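Local atomic coordinates of peroxisomal catalase A (Saccharomyces cerevisiae, PDB entry 1A4E), a protein that uses heme to break down hydrogen peroxide into water and oxygen, probably protecting the cell from peroxide made by peroxisomal oxidases. Residues W164-T168 / R467-F472; F429-R433 / M471-V475; Q178-L182 / A432-Y436. All blocks are in the same frame, centred on the assembly; numbering follows the deposited sequence.

Contact 1 (W164-T168 / R467-F472)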
ATOM      1  N   TRP B 164     -24.801  19.361 -15.029  1.00 28.50           N
ATOM      2  CA  TRP B 164     -25.104  20.670 -15.571  1.00 26.51           C
ATOM      3  C   TRP B 164     -24.921  21.821 -14.604  1.00 28.39           C
ATOM      4  O   TRP B 164     -24.681  22.936 -15.065  1.00 28.07           O
ATOM      5  CB  TRP B 164     -26.517  20.654 -16.115  1.00 24.59           C
ATOM      6  CG  TRP B 164     -26.584  19.860 -17.411  1.00 25.69           C
ATOM      7  CD1 TRP B 164     -27.283  18.684 -17.470  1.00 26.76           C
ATOM      8  CD2 TRP B 164     -25.991  20.188 -18.607  1.00 25.67           C
ATOM      9  NE1 TRP B 164     -27.136  18.262 -18.698  1.00 27.97           N
ATOM     10  CE2 TRP B 164     -26.382  19.114 -19.405  1.00 26.30           C
ATOM     11  CE3 TRP B 164     -25.197  21.201 -19.146  1.00 27.12           C
ATOM     12  CZ2 TRP B 164     -25.991  19.027 -20.738  1.00 26.79           C
ATOM     13  CZ3 TRP B 164     -24.803  21.116 -20.482  1.00 26.08           C
ATOM     14  CH2 TRP B 164     -25.199  20.038 -21.272  1.00 24.26           C
ATOM     15  N   ASP B 165     -24.978  21.598 -13.279  1.00 27.81           N
ATOM     16  CA  ASP B 165     -24.736  22.676 -12.330  1.00 27.61           C
ATOM     17  C   ASP B 165     -23.300  23.163 -12.411  1.00 29.94           C
ATOM     18  O   ASP B 165     -23.076  24.372 -12.367  1.00 29.96           O
ATOM     19  CB  ASP B 165     -24.991  22.238 -10.893  1.00 29.33           C
ATOM     20  CG  ASP B 165     -25.060  23.370  -9.882  1.00 30.54           C
ATOM     21  OD1 ASP B 165     -25.463  24.463 -10.249  1.00 32.86           O
ATOM     22  OD2 ASP B 165     -24.728  23.168  -8.718  1.00 34.13           O
ATOM     23  N   PHE B 166     -22.322  22.257 -12.556  1.00 28.49           N
ATOM     24  CA  PHE B 166     -20.940  22.672 -12.682  1.00 29.16           C
ATOM     25  C   PHE B 166     -20.739  23.434 -13.992  1.00 31.40           C
ATOM     26  O   PHE B 166     -20.162  24.521 -13.995  1.00 31.37           O
ATOM     27  CB  PHE B 166     -20.006  21.452 -12.648  1.00 26.72           C
ATOM     28  CG  PHE B 166     -18.541  21.848 -12.789  1.00 27.67           C
ATOM     29  CD1 PHE B 166     -17.817  22.248 -11.659  1.00 27.22           C
ATOM     30  CD2 PHE B 166     -17.932  21.853 -14.057  1.00 25.53           C
ATOM     31  CE1 PHE B 166     -16.488  22.661 -11.803  1.00 28.89           C
ATOM     32  CE2 PHE B 166     -16.608  22.268 -14.187  1.00 26.65           C
ATOM     33  CZ  PHE B 166     -15.888  22.671 -13.062  1.00 26.84           C
ATOM     34  N   LEU B 167     -21.224  22.877 -15.109  1.00 31.94           N
ATOM     35  CA  LEU B 167     -21.022  23.476 -16.421  1.00 31.56           C
ATOM     36  C   LEU B 167     -21.699  24.819 -16.652  1.00 30.88           C
ATOM     37  O   LEU B 167     -21.131  25.673 -17.324  1.00 31.33           O
ATOM     38  CB  LEU B 167     -21.477  22.482 -17.482  1.00 29.16           C
ATOM     39  CG  LEU B 167     -20.679  21.173 -17.544  1.00 29.51           C
ATOM     40  CD1 LEU B 167     -21.328  20.222 -18.536  1.00 26.76           C
ATOM     41  CD2 LEU B 167     -19.238  21.470 -17.932  1.00 26.46           C
ATOM     42  N   THR B 168     -22.879  25.044 -16.075  1.00 31.55           N
ATOM     43  CA  THR B 168     -23.584  26.306 -16.233  1.00 33.46           C
ATOM     44  C   THR B 168     -23.164  27.377 -15.230  1.00 35.25           C
ATOM     45  O   THR B 168     -23.626  28.515 -15.342  1.00 36.30           O
ATOM     46  CB  THR B 168     -25.117  26.087 -16.124  1.00 33.97           C
ATOM     47  OG1 THR B 168     -25.412  25.585 -14.818  1.00 34.91           O
ATOM     48  CG2 THR B 168     -25.616  25.155 -17.221  1.00 32.67           C
ATOM     49  N   ARG B 467     -30.964  27.302 -16.708  1.00 41.68           N
ATOM     50  CA  ARG B 467     -29.598  27.778 -16.891  1.00 41.82           C
ATOM     51  C   ARG B 467     -28.882  27.142 -18.076  1.00 41.23           C
ATOM     52  O   ARG B 467     -28.002  27.760 -18.680  1.00 40.08           O
ATOM     53  CB  ARG B 467     -28.768  27.505 -15.669  1.00 43.76           C
ATOM     54  CG  ARG B 467     -29.279  28.174 -14.425  1.00 47.19           C
ATOM     55  CD  ARG B 467     -28.181  27.955 -13.435  1.00 54.21           C
ATOM     56  NE  ARG B 467     -28.699  27.703 -12.109  1.00 62.06           N
ATOM     57  CZ  ARG B 467     -27.924  27.132 -11.189  1.00 67.43           C
ATOM     58  NH1 ARG B 467     -26.657  26.777 -11.457  1.00 67.73           N
ATOM     59  NH2 ARG B 467     -28.438  26.917  -9.979  1.00 68.08           N
ATOM     60  N   VAL B 468     -29.252  25.891 -18.395  1.00 39.40           N
ATOM     61  CA  VAL B 468     -28.715  25.198 -19.558  1.00 38.91           C
ATOM     62  C   VAL B 468     -29.227  25.899 -20.811  1.00 39.32           C
ATOM     63  O   VAL B 468     -28.435  26.175 -21.709  1.00 39.25           O
ATOM     64  CB  VAL B 468     -29.161  23.720 -19.538  1.00 36.43           C
ATOM     65  CG1 VAL B 468     -28.765  23.008 -20.821  1.00 32.10           C
ATOM     66  CG2 VAL B 468     -28.502  23.031 -18.351  1.00 34.89           C
ATOM     67  N   TYR B 469     -30.531  26.230 -20.839  1.00 40.28           N
ATOM     68  CA  TYR B 469     -31.153  26.916 -21.966  1.00 39.12           C
ATOM     69  C   TYR B 469     -30.559  28.297 -22.149  1.00 39.46           C
ATOM     70  O   TYR B 469     -30.297  28.692 -23.282  1.00 42.34           O
ATOM     71  CB  TYR B 469     -32.654  27.083 -21.766  1.00 37.18           C
ATOM     72  CG  TYR B 469     -33.428  25.802 -21.503  1.00 38.92           C
ATOM     73  CD1 TYR B 469     -33.009  24.570 -22.023  1.00 39.44           C
ATOM     74  CD2 TYR B 469     -34.567  25.871 -20.698  1.00 40.48           C
ATOM     75  CE1 TYR B 469     -33.728  23.410 -21.729  1.00 40.39           C
ATOM     76  CE2 TYR B 469     -35.288  24.713 -20.405  1.00 40.70           C
ATOM     77  CZ  TYR B 469     -34.862  23.491 -20.924  1.00 40.19           C
ATOM     78  OH  TYR B 469     -35.575  22.349 -20.629  1.00 43.17           O
ATOM     79  N   ASP B 470     -30.286  29.025 -21.059  1.00 39.11           N
ATOM     80  CA  ASP B 470     -29.683  30.341 -21.160  1.00 42.20           C
ATOM     81  C   ASP B 470     -28.255  30.306 -21.656  1.00 43.02           C
ATOM     82  O   ASP B 470     -27.854  31.210 -22.387  1.00 45.96           O
ATOM     83  CB  ASP B 470     -29.732  31.045 -19.803  1.00 43.18           C
ATOM     84  CG  ASP B 470     -31.130  31.495 -19.369  1.00 46.35           C
ATOM     85  OD1 ASP B 470     -32.075  31.471 -20.167  1.00 45.59           O
ATOM     86  OD2 ASP B 470     -31.276  31.882 -18.211  1.00 46.50           O
ATOM     87  N   MET B 471     -27.496  29.258 -21.308  1.00 44.14           N
ATOM     88  CA  MET B 471     -26.126  29.102 -21.783  1.00 42.34           C
ATOM     89  C   MET B 471     -26.109  28.760 -23.271  1.00 40.08           C
ATOM     90  O   MET B 471     -25.331  29.346 -24.026  1.00 41.98           O
ATOM     91  CB  MET B 471     -25.415  27.996 -20.989  1.00 42.08           C
ATOM     92  CG  MET B 471     -23.966  27.754 -21.399  1.00 41.03           C
ATOM     93  SD  MET B 471     -23.127  26.468 -20.441  1.00 40.15           S
ATOM     94  CE  MET B 471     -23.958  25.034 -21.063  1.00 37.63           C
ATOM     95  N   PHE B 472     -26.971  27.845 -23.729  1.00 37.99           N
ATOM     96  CA  PHE B 472     -27.015  27.501 -25.140  1.00 39.56           C
ATOM     97  C   PHE B 472     -27.644  28.557 -26.039  1.00 40.89           C
ATOM     98  O   PHE B 472     -27.350  28.598 -27.232  1.00 39.09           O
ATOM     99  CB  PHE B 472     -27.746  26.179 -25.297  1.00 38.83           C
ATOM    100  CG  PHE B 472     -26.814  25.006 -25.006  1.00 39.33           C
ATOM    101  CD1 PHE B 472     -25.864  24.622 -25.958  1.00 37.88           C
ATOM    102  CD2 PHE B 472     -26.909  24.315 -23.795  1.00 39.38           C
ATOM    103  CE1 PHE B 472     -25.015  23.547 -25.693  1.00 40.49           C
ATOM    104  CE2 PHE B 472     -26.054  23.241 -23.542  1.00 38.56           C
ATOM    105  CZ  PHE B 472     -25.109  22.856 -24.487  1.00 38.26           C
TER
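Trp164 lays one face of its indole against Val468, with CD2 3.8 Å from Val468 CG2, while the far end of the same ring reaches two more apolar groups. Its CZ3 stands 3.9 Å from Phe472 CE2, at the edge of the phenyl ring, and 4.0 Å from Met471 CE. Thr168 continues this surface. Its OG1 turns back to bond Trp164 O of its own helix at 2.8 Å, so that the methyl CG2 faces Val468 CG2 at 3.8 Å, and the nearest CA atoms across the segments are here, Thr168 and Val468, 6.2 Å apart. The segments cross at 37° with their axes 10.0 Å apart, ordinary helix-to-helix geometry. In the catalase fold this is the seam between the heme-bearing part of the chain and the four-helix C-terminal domain, to which helix 462-473 belongs. At one border of the apolar patch, Arg467 NH1 donates to Asp165 OD1 at 2.9 Å in a salt bridge, with OD1 near the guanidinium plane. Asp165 is also held from outside by hydrogen bonds to Tyr388 and Asn391 of the second subunit, which links this interface to the tetramer. At the apolar end, Trp164 NE1 is hydrogen-bonded to His456, on the neighbouring helix 445-457.

Contact 2 (F429-R433 / M471-V475)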
ATOM      1  N   PHE B 429     -17.317  32.077 -26.401  1.00 32.62           N
ATOM      2  CA  PHE B 429     -18.495  31.492 -27.020  1.00 31.14           C
ATOM      3  C   PHE B 429     -18.400  31.470 -28.537  1.00 32.09           C
ATOM      4  O   PHE B 429     -19.103  30.690 -29.178  1.00 34.32           O
ATOM      5  CB  PHE B 429     -19.750  32.262 -26.608  1.00 30.09           C
ATOM      6  CG  PHE B 429     -20.184  31.942 -25.183  1.00 31.12           C
ATOM      7  CD1 PHE B 429     -19.587  32.592 -24.100  1.00 31.05           C
ATOM      8  CD2 PHE B 429     -21.160  30.965 -24.960  1.00 31.98           C
ATOM      9  CE1 PHE B 429     -19.958  32.253 -22.799  1.00 32.38           C
ATOM     10  CE2 PHE B 429     -21.528  30.634 -23.653  1.00 33.49           C
ATOM     11  CZ  PHE B 429     -20.928  31.278 -22.574  1.00 32.41           C
ATOM     12  N   VAL B 430     -17.500  32.279 -29.115  1.00 32.26           N
ATOM     13  CA  VAL B 430     -17.313  32.380 -30.558  1.00 34.90           C
ATOM     14  C   VAL B 430     -17.079  31.039 -31.248  1.00 34.59           C
ATOM     15  O   VAL B 430     -17.837  30.675 -32.145  1.00 35.96           O
ATOM     16  CB  VAL B 430     -16.131  33.368 -30.826  1.00 35.77           C
ATOM     17  CG1 VAL B 430     -15.598  33.319 -32.251  1.00 41.25           C
ATOM     18  CG2 VAL B 430     -16.668  34.772 -30.694  1.00 37.40           C
ATOM     19  N   GLN B 431     -16.064  30.278 -30.821  1.00 35.10           N
ATOM     20  CA  GLN B 431     -15.734  28.995 -31.437  1.00 33.67           C
ATOM     21  C   GLN B 431     -16.770  27.905 -31.258  1.00 32.19           C
ATOM     22  O   GLN B 431     -16.889  27.025 -32.109  1.00 32.98           O
ATOM     23  CB  GLN B 431     -14.405  28.498 -30.907  1.00 31.70           C
ATOM     24  CG  GLN B 431     -13.279  29.414 -31.363  1.00 32.49           C
ATOM     25  CD  GLN B 431     -11.893  28.905 -31.029  1.00 35.05           C
ATOM     26  OE1 GLN B 431     -11.735  27.851 -30.421  1.00 40.51           O
ATOM     27  NE2 GLN B 431     -10.846  29.631 -31.416  1.00 37.04           N
ATOM     28  N   ALA B 432     -17.544  27.959 -30.170  1.00 32.94           N
ATOM     29  CA  ALA B 432     -18.640  27.024 -29.971  1.00 34.98           C
ATOM     30  C   ALA B 432     -19.701  27.262 -31.042  1.00 36.52           C
ATOM     31  O   ALA B 432     -20.262  26.328 -31.614  1.00 36.62           O
ATOM     32  CB  ALA B 432     -19.266  27.239 -28.605  1.00 32.73           C
ATOM     33  N   ARG B 433     -19.912  28.545 -31.362  1.00 39.66           N
ATOM     34  CA  ARG B 433     -20.880  28.945 -32.366  1.00 42.47           C
ATOM     35  C   ARG B 433     -20.434  28.617 -33.789  1.00 41.96           C
ATOM     36  O   ARG B 433     -21.259  28.174 -34.591  1.00 41.84           O
ATOM     37  CB  ARG B 433     -21.135  30.431 -32.217  1.00 41.37           C
ATOM     38  CG  ARG B 433     -22.387  30.865 -32.951  1.00 42.52           C
ATOM     39  CD  ARG B 433     -22.572  32.349 -32.767  1.00 41.90           C
ATOM     40  NE  ARG B 433     -22.703  32.681 -31.363  1.00 38.65           N
ATOM     41  CZ  ARG B 433     -22.017  33.680 -30.822  1.00 38.99           C
ATOM     42  NH1 ARG B 433     -21.169  34.430 -31.531  1.00 37.21           N
ATOM     43  NH2 ARG B 433     -22.198  33.924 -29.534  1.00 36.19           N
ATOM     44  N   MET B 471     -27.496  29.258 -21.308  1.00 44.14           N
ATOM     45  CA  MET B 471     -26.126  29.102 -21.783  1.00 42.34           C
ATOM     46  C   MET B 471     -26.109  28.760 -23.271  1.00 40.08           C
ATOM     47  O   MET B 471     -25.331  29.346 -24.026  1.00 41.98           O
ATOM     48  CB  MET B 471     -25.415  27.996 -20.989  1.00 42.08           C
ATOM     49  CG  MET B 471     -23.966  27.754 -21.399  1.00 41.03           C
ATOM     50  SD  MET B 471     -23.127  26.468 -20.441  1.00 40.15           S
ATOM     51  CE  MET B 471     -23.958  25.034 -21.063  1.00 37.63           C
ATOM     52  N   PHE B 472     -26.971  27.845 -23.729  1.00 37.99           N
ATOM     53  CA  PHE B 472     -27.015  27.501 -25.140  1.00 39.56           C
ATOM     54  C   PHE B 472     -27.644  28.557 -26.039  1.00 40.89           C
ATOM     55  O   PHE B 472     -27.350  28.598 -27.232  1.00 39.09           O
ATOM     56  CB  PHE B 472     -27.746  26.179 -25.297  1.00 38.83           C
ATOM     57  CG  PHE B 472     -26.814  25.006 -25.006  1.00 39.33           C
ATOM     58  CD1 PHE B 472     -25.864  24.622 -25.958  1.00 37.88           C
ATOM     59  CD2 PHE B 472     -26.909  24.315 -23.795  1.00 39.38           C
ATOM     60  CE1 PHE B 472     -25.015  23.547 -25.693  1.00 40.49           C
ATOM     61  CE2 PHE B 472     -26.054  23.241 -23.542  1.00 38.56           C
ATOM     62  CZ  PHE B 472     -25.109  22.856 -24.487  1.00 38.26           C
ATOM     63  N   ALA B 473     -28.481  29.439 -25.471  1.00 42.69           N
ATOM     64  CA  ALA B 473     -29.052  30.569 -26.198  1.00 42.83           C
ATOM     65  C   ALA B 473     -27.962  31.573 -26.547  1.00 43.02           C
ATOM     66  O   ALA B 473     -28.045  32.294 -27.544  1.00 44.12           O
ATOM     67  CB  ALA B 473     -30.089  31.306 -25.365  1.00 40.29           C
ATOM     68  N   ARG B 474     -26.907  31.592 -25.725  1.00 41.13           N
ATOM     69  CA  ARG B 474     -25.780  32.466 -25.951  1.00 41.96           C
ATOM     70  C   ARG B 474     -24.931  31.986 -27.129  1.00 42.48           C
ATOM     71  O   ARG B 474     -24.122  32.738 -27.675  1.00 42.04           O
ATOM     72  CB  ARG B 474     -25.010  32.517 -24.647  1.00 42.41           C
ATOM     73  CG  ARG B 474     -24.099  33.712 -24.584  1.00 49.26           C
ATOM     74  CD  ARG B 474     -23.726  34.006 -23.158  1.00 52.02           C
ATOM     75  NE  ARG B 474     -22.616  34.944 -23.160  1.00 58.78           N
ATOM     76  CZ  ARG B 474     -21.798  35.067 -22.112  1.00 61.14           C
ATOM     77  NH1 ARG B 474     -21.958  34.339 -21.003  1.00 60.92           N
ATOM     78  NH2 ARG B 474     -20.766  35.907 -22.199  1.00 62.09           N
ATOM     79  N   VAL B 475     -25.128  30.734 -27.565  1.00 43.83           N
ATOM     80  CA  VAL B 475     -24.469  30.201 -28.752  1.00 44.91           C
ATOM     81  C   VAL B 475     -25.396  30.430 -29.944  1.00 47.14           C
ATOM     82  O   VAL B 475     -24.989  30.958 -30.977  1.00 47.74           O
ATOM     83  CB  VAL B 475     -24.188  28.686 -28.566  1.00 44.76           C
ATOM     84  CG1 VAL B 475     -23.556  28.072 -29.816  1.00 41.64           C
ATOM     85  CG2 VAL B 475     -23.231  28.517 -27.398  1.00 44.58           C
TER
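Phe429, Val475 and Arg474 give up most of the surface here, and each illustrates a different way of covering an aromatic ring or being covered by one. The guanidinium of Arg474 lies flat on the Phe429 ring, centres 4.1 Å apart and planes at 25°, a cation-pi stack; its CD adds a CH-pi contact over the same ring, 4.0 Å from the Phe429 centroid. Val475 instead meets the ring at its edge, CG2 lying 4.0 Å from Phe429 CD2 and 4.3 Å from Ala432 CB. A second arginine secures the backbone that presents these side chains: Arg433 NE donates to Val475 O and Arg433 NH2 to Arg474 O, both at 2.9 Å, so one guanidinium edge grips two successive carbonyls. Its NH1 forms a salt bridge with Asp426. The contact thus joins the start of helix 430-440 to the turn between helices 462-473 and 477-487, with Ile176 of helix 176-182 packed against Phe429, Ala432 and Val475.

Contact 3 (Q178-L182 / A432-Y436)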
ATOM      1  N   GLN B 178     -16.359  22.580 -25.616  1.00 30.22           N
ATOM      2  CA  GLN B 178     -16.250  21.158 -25.373  1.00 30.63           C
ATOM      3  C   GLN B 178     -17.600  20.481 -25.184  1.00 30.81           C
ATOM      4  O   GLN B 178     -17.771  19.370 -25.691  1.00 31.08           O
ATOM      5  CB  GLN B 178     -15.385  20.905 -24.144  1.00 30.72           C
ATOM      6  CG  GLN B 178     -15.214  19.434 -23.804  1.00 27.83           C
ATOM      7  CD  GLN B 178     -14.684  18.530 -24.896  1.00 29.96           C
ATOM      8  OE1 GLN B 178     -15.062  17.367 -25.031  1.00 32.26           O
ATOM      9  NE2 GLN B 178     -13.766  19.033 -25.700  1.00 32.24           N
ATOM     10  N   VAL B 179     -18.561  21.118 -24.493  1.00 29.40           N
ATOM     11  CA  VAL B 179     -19.876  20.519 -24.283  1.00 27.79           C
ATOM     12  C   VAL B 179     -20.579  20.325 -25.623  1.00 30.71           C
ATOM     13  O   VAL B 179     -21.259  19.317 -25.810  1.00 33.06           O
ATOM     14  CB  VAL B 179     -20.683  21.429 -23.337  1.00 25.67           C
ATOM     15  CG1 VAL B 179     -22.105  20.932 -23.162  1.00 25.15           C
ATOM     16  CG2 VAL B 179     -20.013  21.414 -21.972  1.00 26.87           C
ATOM     17  N   MET B 180     -20.354  21.251 -26.572  1.00 30.81           N
ATOM     18  CA  MET B 180     -20.889  21.167 -27.921  1.00 31.37           C
ATOM     19  C   MET B 180     -20.365  19.944 -28.658  1.00 31.90           C
ATOM     20  O   MET B 180     -21.129  19.232 -29.312  1.00 31.64           O
ATOM     21  CB  MET B 180     -20.509  22.404 -28.721  1.00 35.23           C
ATOM     22  CG  MET B 180     -21.240  23.689 -28.358  1.00 37.53           C
ATOM     23  SD  MET B 180     -22.974  23.652 -28.853  1.00 39.41           S
ATOM     24  CE  MET B 180     -22.673  23.951 -30.569  1.00 37.18           C
ATOM     25  N   ILE B 181     -19.050  19.693 -28.545  1.00 31.79           N
ATOM     26  CA  ILE B 181     -18.426  18.528 -29.168  1.00 31.56           C
ATOM     27  C   ILE B 181     -18.888  17.234 -28.493  1.00 32.38           C
ATOM     28  O   ILE B 181     -19.207  16.269 -29.184  1.00 33.34           O
ATOM     29  CB  ILE B 181     -16.882  18.667 -29.084  1.00 31.08           C
ATOM     30  CG1 ILE B 181     -16.434  19.876 -29.888  1.00 28.89           C
ATOM     31  CG2 ILE B 181     -16.201  17.421 -29.652  1.00 27.51           C
ATOM     32  CD1 ILE B 181     -14.973  20.259 -29.618  1.00 28.69           C
ATOM     33  N   LEU B 182     -18.988  17.234 -27.154  1.00 31.74           N
ATOM     34  CA  LEU B 182     -19.381  16.075 -26.368  1.00 30.26           C
ATOM     35  C   LEU B 182     -20.769  15.572 -26.735  1.00 30.36           C
ATOM     36  O   LEU B 182     -20.971  14.375 -26.935  1.00 31.08           O
ATOM     37  CB  LEU B 182     -19.340  16.441 -24.877  1.00 28.36           C
ATOM     38  CG  LEU B 182     -19.817  15.407 -23.860  1.00 28.39           C
ATOM     39  CD1 LEU B 182     -18.858  14.243 -23.830  1.00 24.44           C
ATOM     40  CD2 LEU B 182     -19.915  16.039 -22.496  1.00 24.92           C
ATOM     41  N   ALA B 432     -17.544  27.959 -30.170  1.00 32.94           N
ATOM     42  CA  ALA B 432     -18.640  27.024 -29.971  1.00 34.98           C
ATOM     43  C   ALA B 432     -19.701  27.262 -31.042  1.00 36.52           C
ATOM     44  O   ALA B 432     -20.262  26.328 -31.614  1.00 36.62           O
ATOM     45  CB  ALA B 432     -19.266  27.239 -28.605  1.00 32.73           C
ATOM     46  N   ARG B 433     -19.912  28.545 -31.362  1.00 39.66           N
ATOM     47  CA  ARG B 433     -20.880  28.945 -32.366  1.00 42.47           C
ATOM     48  C   ARG B 433     -20.434  28.617 -33.789  1.00 41.96           C
ATOM     49  O   ARG B 433     -21.259  28.174 -34.591  1.00 41.84           O
ATOM     50  CB  ARG B 433     -21.135  30.431 -32.217  1.00 41.37           C
ATOM     51  CG  ARG B 433     -22.387  30.865 -32.951  1.00 42.52           C
ATOM     52  CD  ARG B 433     -22.572  32.349 -32.767  1.00 41.90           C
ATOM     53  NE  ARG B 433     -22.703  32.681 -31.363  1.00 38.65           N
ATOM     54  CZ  ARG B 433     -22.017  33.680 -30.822  1.00 38.99           C
ATOM     55  NH1 ARG B 433     -21.169  34.430 -31.531  1.00 37.21           N
ATOM     56  NH2 ARG B 433     -22.198  33.924 -29.534  1.00 36.19           N
ATOM     57  N   ASN B 434     -19.156  28.796 -34.132  1.00 41.81           N
ATOM     58  CA  ASN B 434     -18.705  28.425 -35.481  1.00 45.46           C
ATOM     59  C   ASN B 434     -18.681  26.901 -35.624  1.00 44.46           C
ATOM     60  O   ASN B 434     -18.806  26.410 -36.736  1.00 45.21           O
ATOM     61  CB  ASN B 434     -17.302  28.978 -35.732  1.00 49.32           C
ATOM     62  CG  ASN B 434     -17.234  30.502 -35.636  1.00 20.00           C
ATOM     63  OD1 ASN B 434     -17.909  31.197 -36.392  1.00 20.00           O
ATOM     64  ND2 ASN B 434     -16.449  31.071 -34.739  1.00 20.00           N
ATOM     65  N   LEU B 435     -18.583  26.164 -34.500  1.00 44.41           N
ATOM     66  CA  LEU B 435     -18.672  24.704 -34.508  1.00 44.73           C
ATOM     67  C   LEU B 435     -20.114  24.314 -34.825  1.00 45.19           C
ATOM     68  O   LEU B 435     -20.327  23.359 -35.574  1.00 44.74           O
ATOM     69  CB  LEU B 435     -18.239  24.130 -33.126  1.00 42.41           C
ATOM     70  CG  LEU B 435     -18.135  22.625 -32.758  1.00 39.33           C
ATOM     71  CD1 LEU B 435     -19.473  22.102 -32.266  1.00 37.76           C
ATOM     72  CD2 LEU B 435     -17.640  21.839 -33.960  1.00 36.81           C
ATOM     73  N   TYR B 436     -21.099  25.055 -34.284  1.00 44.39           N
ATOM     74  CA  TYR B 436     -22.508  24.811 -34.564  1.00 46.02           C
ATOM     75  C   TYR B 436     -22.810  24.999 -36.051  1.00 48.59           C
ATOM     76  O   TYR B 436     -23.547  24.207 -36.641  1.00 49.33           O
ATOM     77  CB  TYR B 436     -23.382  25.767 -33.739  1.00 43.51           C
ATOM     78  CG  TYR B 436     -24.873  25.467 -33.872  1.00 43.34           C
ATOM     79  CD1 TYR B 436     -25.361  24.202 -33.534  1.00 42.57           C
ATOM     80  CD2 TYR B 436     -25.751  26.453 -34.335  1.00 42.43           C
ATOM     81  CE1 TYR B 436     -26.721  23.915 -33.660  1.00 40.90           C
ATOM     82  CE2 TYR B 436     -27.112  26.168 -34.463  1.00 42.62           C
ATOM     83  CZ  TYR B 436     -27.583  24.901 -34.124  1.00 41.87           C
ATOM     84  OH  TYR B 436     -28.926  24.621 -34.229  1.00 45.84           O
TER
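A single long bump dominates this small interface, which has no hydrogen bond between the segments and whose side-chain contacts are all apolar. The side chain of Met180, bent at every torsion (chi1, chi2 and chi3 all m), curls its terminal methyl into the hollow between successive turns of the facing helix: CE lies 3.5 Å from Ala432 O and 3.7 Å from Tyr436 CB, while its CG rests 4.1 Å from Ala432 CB. Because Ala432 carries only a methyl, the hollow stays open at this point and the helices can approach, the CA atoms of Met180 and Ala432 lying 6.6 Å apart. Leu435 returns the fit from the other helix, its CD1 3.7 Å from Met180 CB and its CG 4.3 Å from Ile181 CG1, so it fills the dip between two adjacent side chains. The segments run at 28° with axes 9.7 Å apart. The side chain of Ile181 lies about 9 Å from that of the active-site Asn129, so helix 176-182 runs near the heme region while packing against helix 430-440, the first helix of the C-terminal helical domain of the catalase fold.

Followed from the N terminus, the chain first lays down helices 160-168 and 176-182, in succession, and completes both long-range contacts only much later. Contact 3 closes its loop first, when helix 430-440 arrives, with 249 residues between its segments. Contact 1, with 298 residues between its segments, closes afterwards with helix 462-473 and so encloses contact 3. Contact 2 is the short one, with 37 residues between its segments: it starts on the helix where contact 3 ends and finishes on the one where contact 1 ends. Contacts 1 and 3 thus tie the catalase core to the C-terminal helices, while contact 2 joins two of those helices to each other. Phe472, packing on Met180 and Val179, joins contact 1 to contact 3 directly.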